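Local coordinates for protein pyridine synthase TbtD (Thermobispora bispora, PDB 5WA3) that probably catalyses the macrocycle-forming aza-cycloaddition that builds the central pyridine ring of a thiopeptide natural product, at residues R9-R14 against T62-L67. Numbering follows the deposited sequence.
Sequences RWWRFR and TTREAL
T62 pairs with R9 as an antiparallel hydrogen-bonded pair where the start of strand 9-16 meets the end of strand 55-62, the two central strands of a four-stranded antiparallel sheet. R9 N donates to T62 O (2.9 Å), and a weak return bond runs from T62 N to R9 O. The same T62 O also accepts from the indole NE1 of W11 at 2.8 Å, so two donors grip one carbonyl, approaching from opposite faces of its plane. The oxygen lies in the indole plane, at the ring edge, a bond that would restrain the rotation of the indole. T63 then turns the chain into helix 64-85 as its N-cap, T63 OG1 accepting from A66 N in a nearly straight bond (166°). R64 passes the far end of the indole with its aliphatic part, R64 CD 4.0 Å from W11 CH2, its guanidinium plane turned 64° from the ring. L67, later in the first turn, packs helix 64-85 against strand 9-16. With CG anti to its backbone N (chi1 -169°), L67 sends its branched end toward W11. L67 CD2 lies over one face of the W11 indole, offset toward the rim, while L67 CD1 reaches both W11 CB and, at 4.0 Å, F13 CZ.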
loop_
_atom_site.group_PDB
_atom_site.type_symbol
_atom_site.label_atom_id
_atom_site.label_comp_id
_atom_site.label_asym_id
_atom_site.label_seq_id
_atom_site.Cartn_x
_atom_site.Cartn_y
_atom_site.Cartn_z
ATOM N N ARG A 9 7.000 -12.897 -18.562
ATOM C CA ARG A 9 7.489 -11.511 -18.396
ATOM C C ARG A 9 6.483 -10.706 -17.544
ATOM O O ARG A 9 5.385 -11.197 -17.240
ATOM C CB ARG A 9 7.739 -10.812 -19.757
ATOM C CG ARG A 9 8.839 -11.403 -20.644
ATOM C CD ARG A 9 10.260 -11.274 -20.084
ATOM N NE ARG A 9 11.007 -12.534 -20.226
ATOM C CZ ARG A 9 11.612 -12.979 -21.336
ATOM N NH1 ARG A 9 11.607 -12.279 -22.475
ATOM N NH2 ARG A 9 12.237 -14.154 -21.306
ATOM N N TRP A 10 6.875 -9.494 -17.131
ATOM C CA TRP A 10 5.939 -8.523 -16.508
ATOM C C TRP A 10 5.520 -7.502 -17.548
ATOM O O TRP A 10 6.356 -6.786 -18.126
ATOM C CB TRP A 10 6.540 -7.778 -15.325
ATOM C CG TRP A 10 6.681 -8.569 -14.142
ATOM C CD1 TRP A 10 7.829 -9.082 -13.647
ATOM C CD2 TRP A 10 5.634 -8.960 -13.261
ATOM N NE1 TRP A 10 7.564 -9.793 -12.483
ATOM C CE2 TRP A 10 6.224 -9.725 -12.220
ATOM C CE3 TRP A 10 4.255 -8.725 -13.231
ATOM C CZ2 TRP A 10 5.487 -10.278 -11.177
ATOM C CZ3 TRP A 10 3.493 -9.275 -12.147
ATOM C CH2 TRP A 10 4.121 -10.051 -11.151
ATOM N N TRP A 11 4.214 -7.449 -17.761
ATOM C CA TRP A 11 3.627 -6.654 -18.788
ATOM C C TRP A 11 2.927 -5.516 -18.075
ATOM O O TRP A 11 2.375 -5.699 -16.976
ATOM C CB TRP A 11 2.676 -7.518 -19.635
ATOM C CG TRP A 11 3.446 -8.584 -20.420
ATOM C CD1 TRP A 11 3.637 -9.886 -20.055
ATOM C CD2 TRP A 11 4.138 -8.415 -21.666
ATOM N NE1 TRP A 11 4.398 -10.532 -20.992
ATOM C CE2 TRP A 11 4.724 -9.647 -21.986
ATOM C CE3 TRP A 11 4.328 -7.336 -22.536
ATOM C CZ2 TRP A 11 5.477 -9.837 -23.148
ATOM C CZ3 TRP A 11 5.078 -7.524 -23.700
ATOM C CH2 TRP A 11 5.634 -8.764 -23.994
ATOM N N ARG A 12 2.929 -4.347 -18.706
ATOM C CA ARG A 12 2.522 -3.139 -18.034
ATOM C C ARG A 12 1.395 -2.432 -18.783
ATOM O O ARG A 12 1.517 -2.148 -19.979
ATOM C CB ARG A 12 3.756 -2.235 -17.873
ATOM C CG ARG A 12 4.940 -2.908 -17.132
ATOM C CD ARG A 12 6.246 -2.101 -17.064
ATOM N NE ARG A 12 6.590 -1.517 -18.358
ATOM C CZ ARG A 12 7.438 -0.512 -18.536
ATOM N NH1 ARG A 12 8.097 0.023 -17.507
ATOM N NH2 ARG A 12 7.629 -0.047 -19.767
ATOM N N PHE A 13 0.295 -2.160 -18.075
ATOM C CA PHE A 13 -0.754 -1.245 -18.565
ATOM C C PHE A 13 -0.995 0.001 -17.735
ATOM O O PHE A 13 -0.951 -0.039 -16.516
ATOM C CB PHE A 13 -2.077 -1.968 -18.629
ATOM C CG PHE A 13 -2.060 -3.102 -19.563
ATOM C CD1 PHE A 13 -2.301 -2.894 -20.897
ATOM C CD2 PHE A 13 -1.737 -4.371 -19.117
ATOM C CE1 PHE A 13 -2.245 -3.942 -21.784
ATOM C CE2 PHE A 13 -1.703 -5.420 -19.988
ATOM C CZ PHE A 13 -1.956 -5.204 -21.328
ATOM N N ARG A 14 -1.351 1.070 -18.421
ATOM C CA ARG A 14 -1.772 2.342 -17.831
ATOM C C ARG A 14 -3.299 2.580 -17.980
ATOM O O ARG A 14 -3.819 2.625 -19.112
ATOM C CB ARG A 14 -1.038 3.439 -18.593
ATOM C CG ARG A 14 -1.229 4.825 -18.064
ATOM C CD ARG A 14 -0.679 5.871 -19.028
ATOM N NE ARG A 14 -1.017 7.165 -18.457
ATOM C CZ ARG A 14 -0.318 7.832 -17.541
ATOM N NH1 ARG A 14 0.858 7.415 -17.129
ATOM N NH2 ARG A 14 -0.787 8.970 -17.083
ATOM N N THR A 62 2.864 -12.946 -17.636
ATOM C CA THR A 62 2.556 -13.982 -18.658
ATOM C C THR A 62 3.484 -13.896 -19.841
ATOM O O THR A 62 4.439 -13.107 -19.845
ATOM C CB THR A 62 1.124 -13.923 -19.276
ATOM O OG1 THR A 62 0.558 -12.609 -19.146
ATOM C CG2 THR A 62 0.250 -15.050 -18.680
ATOM N N THR A 63 3.177 -14.746 -20.822
ATOM C CA THR A 63 3.837 -14.795 -22.111
ATOM C C THR A 63 3.163 -13.813 -23.037
ATOM O O THR A 63 2.067 -13.344 -22.739
ATOM C CB THR A 63 3.699 -16.216 -22.658
ATOM O OG1 THR A 63 2.304 -16.530 -22.833
ATOM C CG2 THR A 63 4.356 -17.241 -21.655
ATOM N N ARG A 64 3.792 -13.493 -24.160
ATOM C CA ARG A 64 3.138 -12.624 -25.148
ATOM C C ARG A 64 1.864 -13.287 -25.723
ATOM O O ARG A 64 0.910 -12.607 -26.100
ATOM C CB ARG A 64 4.090 -12.181 -26.271
ATOM C CG ARG A 64 3.589 -10.935 -27.020
ATOM C CD ARG A 64 4.691 -10.050 -27.608
ATOM N NE ARG A 64 5.269 -10.639 -28.819
ATOM C CZ ARG A 64 6.464 -10.342 -29.341
ATOM N NH1 ARG A 64 7.270 -9.443 -28.775
ATOM N NH2 ARG A 64 6.869 -10.962 -30.450
ATOM N N GLU A 65 1.843 -14.616 -25.752
ATOM C CA GLU A 65 0.730 -15.356 -26.342
ATOM C C GLU A 65 -0.503 -15.133 -25.483
ATOM O O GLU A 65 -1.568 -14.814 -26.007
ATOM C CB GLU A 65 1.051 -16.868 -26.480
ATOM C CG GLU A 65 2.085 -17.239 -27.561
ATOM C CD GLU A 65 3.548 -16.930 -27.202
ATOM O OE1 GLU A 65 3.843 -16.491 -26.078
ATOM O OE2 GLU A 65 4.425 -17.130 -28.057
ATOM N N ALA A 66 -0.342 -15.277 -24.169
ATOM C CA ALA A 66 -1.433 -15.068 -23.210
ATOM C C ALA A 66 -1.853 -13.578 -23.090
ATOM O O ALA A 66 -3.059 -13.257 -22.915
ATOM C CB ALA A 66 -1.044 -15.622 -21.854
ATOM N N LEU A 67 -0.876 -12.671 -23.188
ATOM C CA LEU A 67 -1.191 -11.253 -23.191
ATOM C C LEU A 67 -2.167 -10.944 -24.313
ATOM O O LEU A 67 -3.211 -10.361 -24.074
ATOM C CB LEU A 67 0.060 -10.386 -23.368
ATOM C CG LEU A 67 -0.197 -8.879 -23.100
ATOM C CD1 LEU A 67 0.106 -8.584 -21.647
ATOM C CD2 LEU A 67 0.578 -7.930 -24.010
#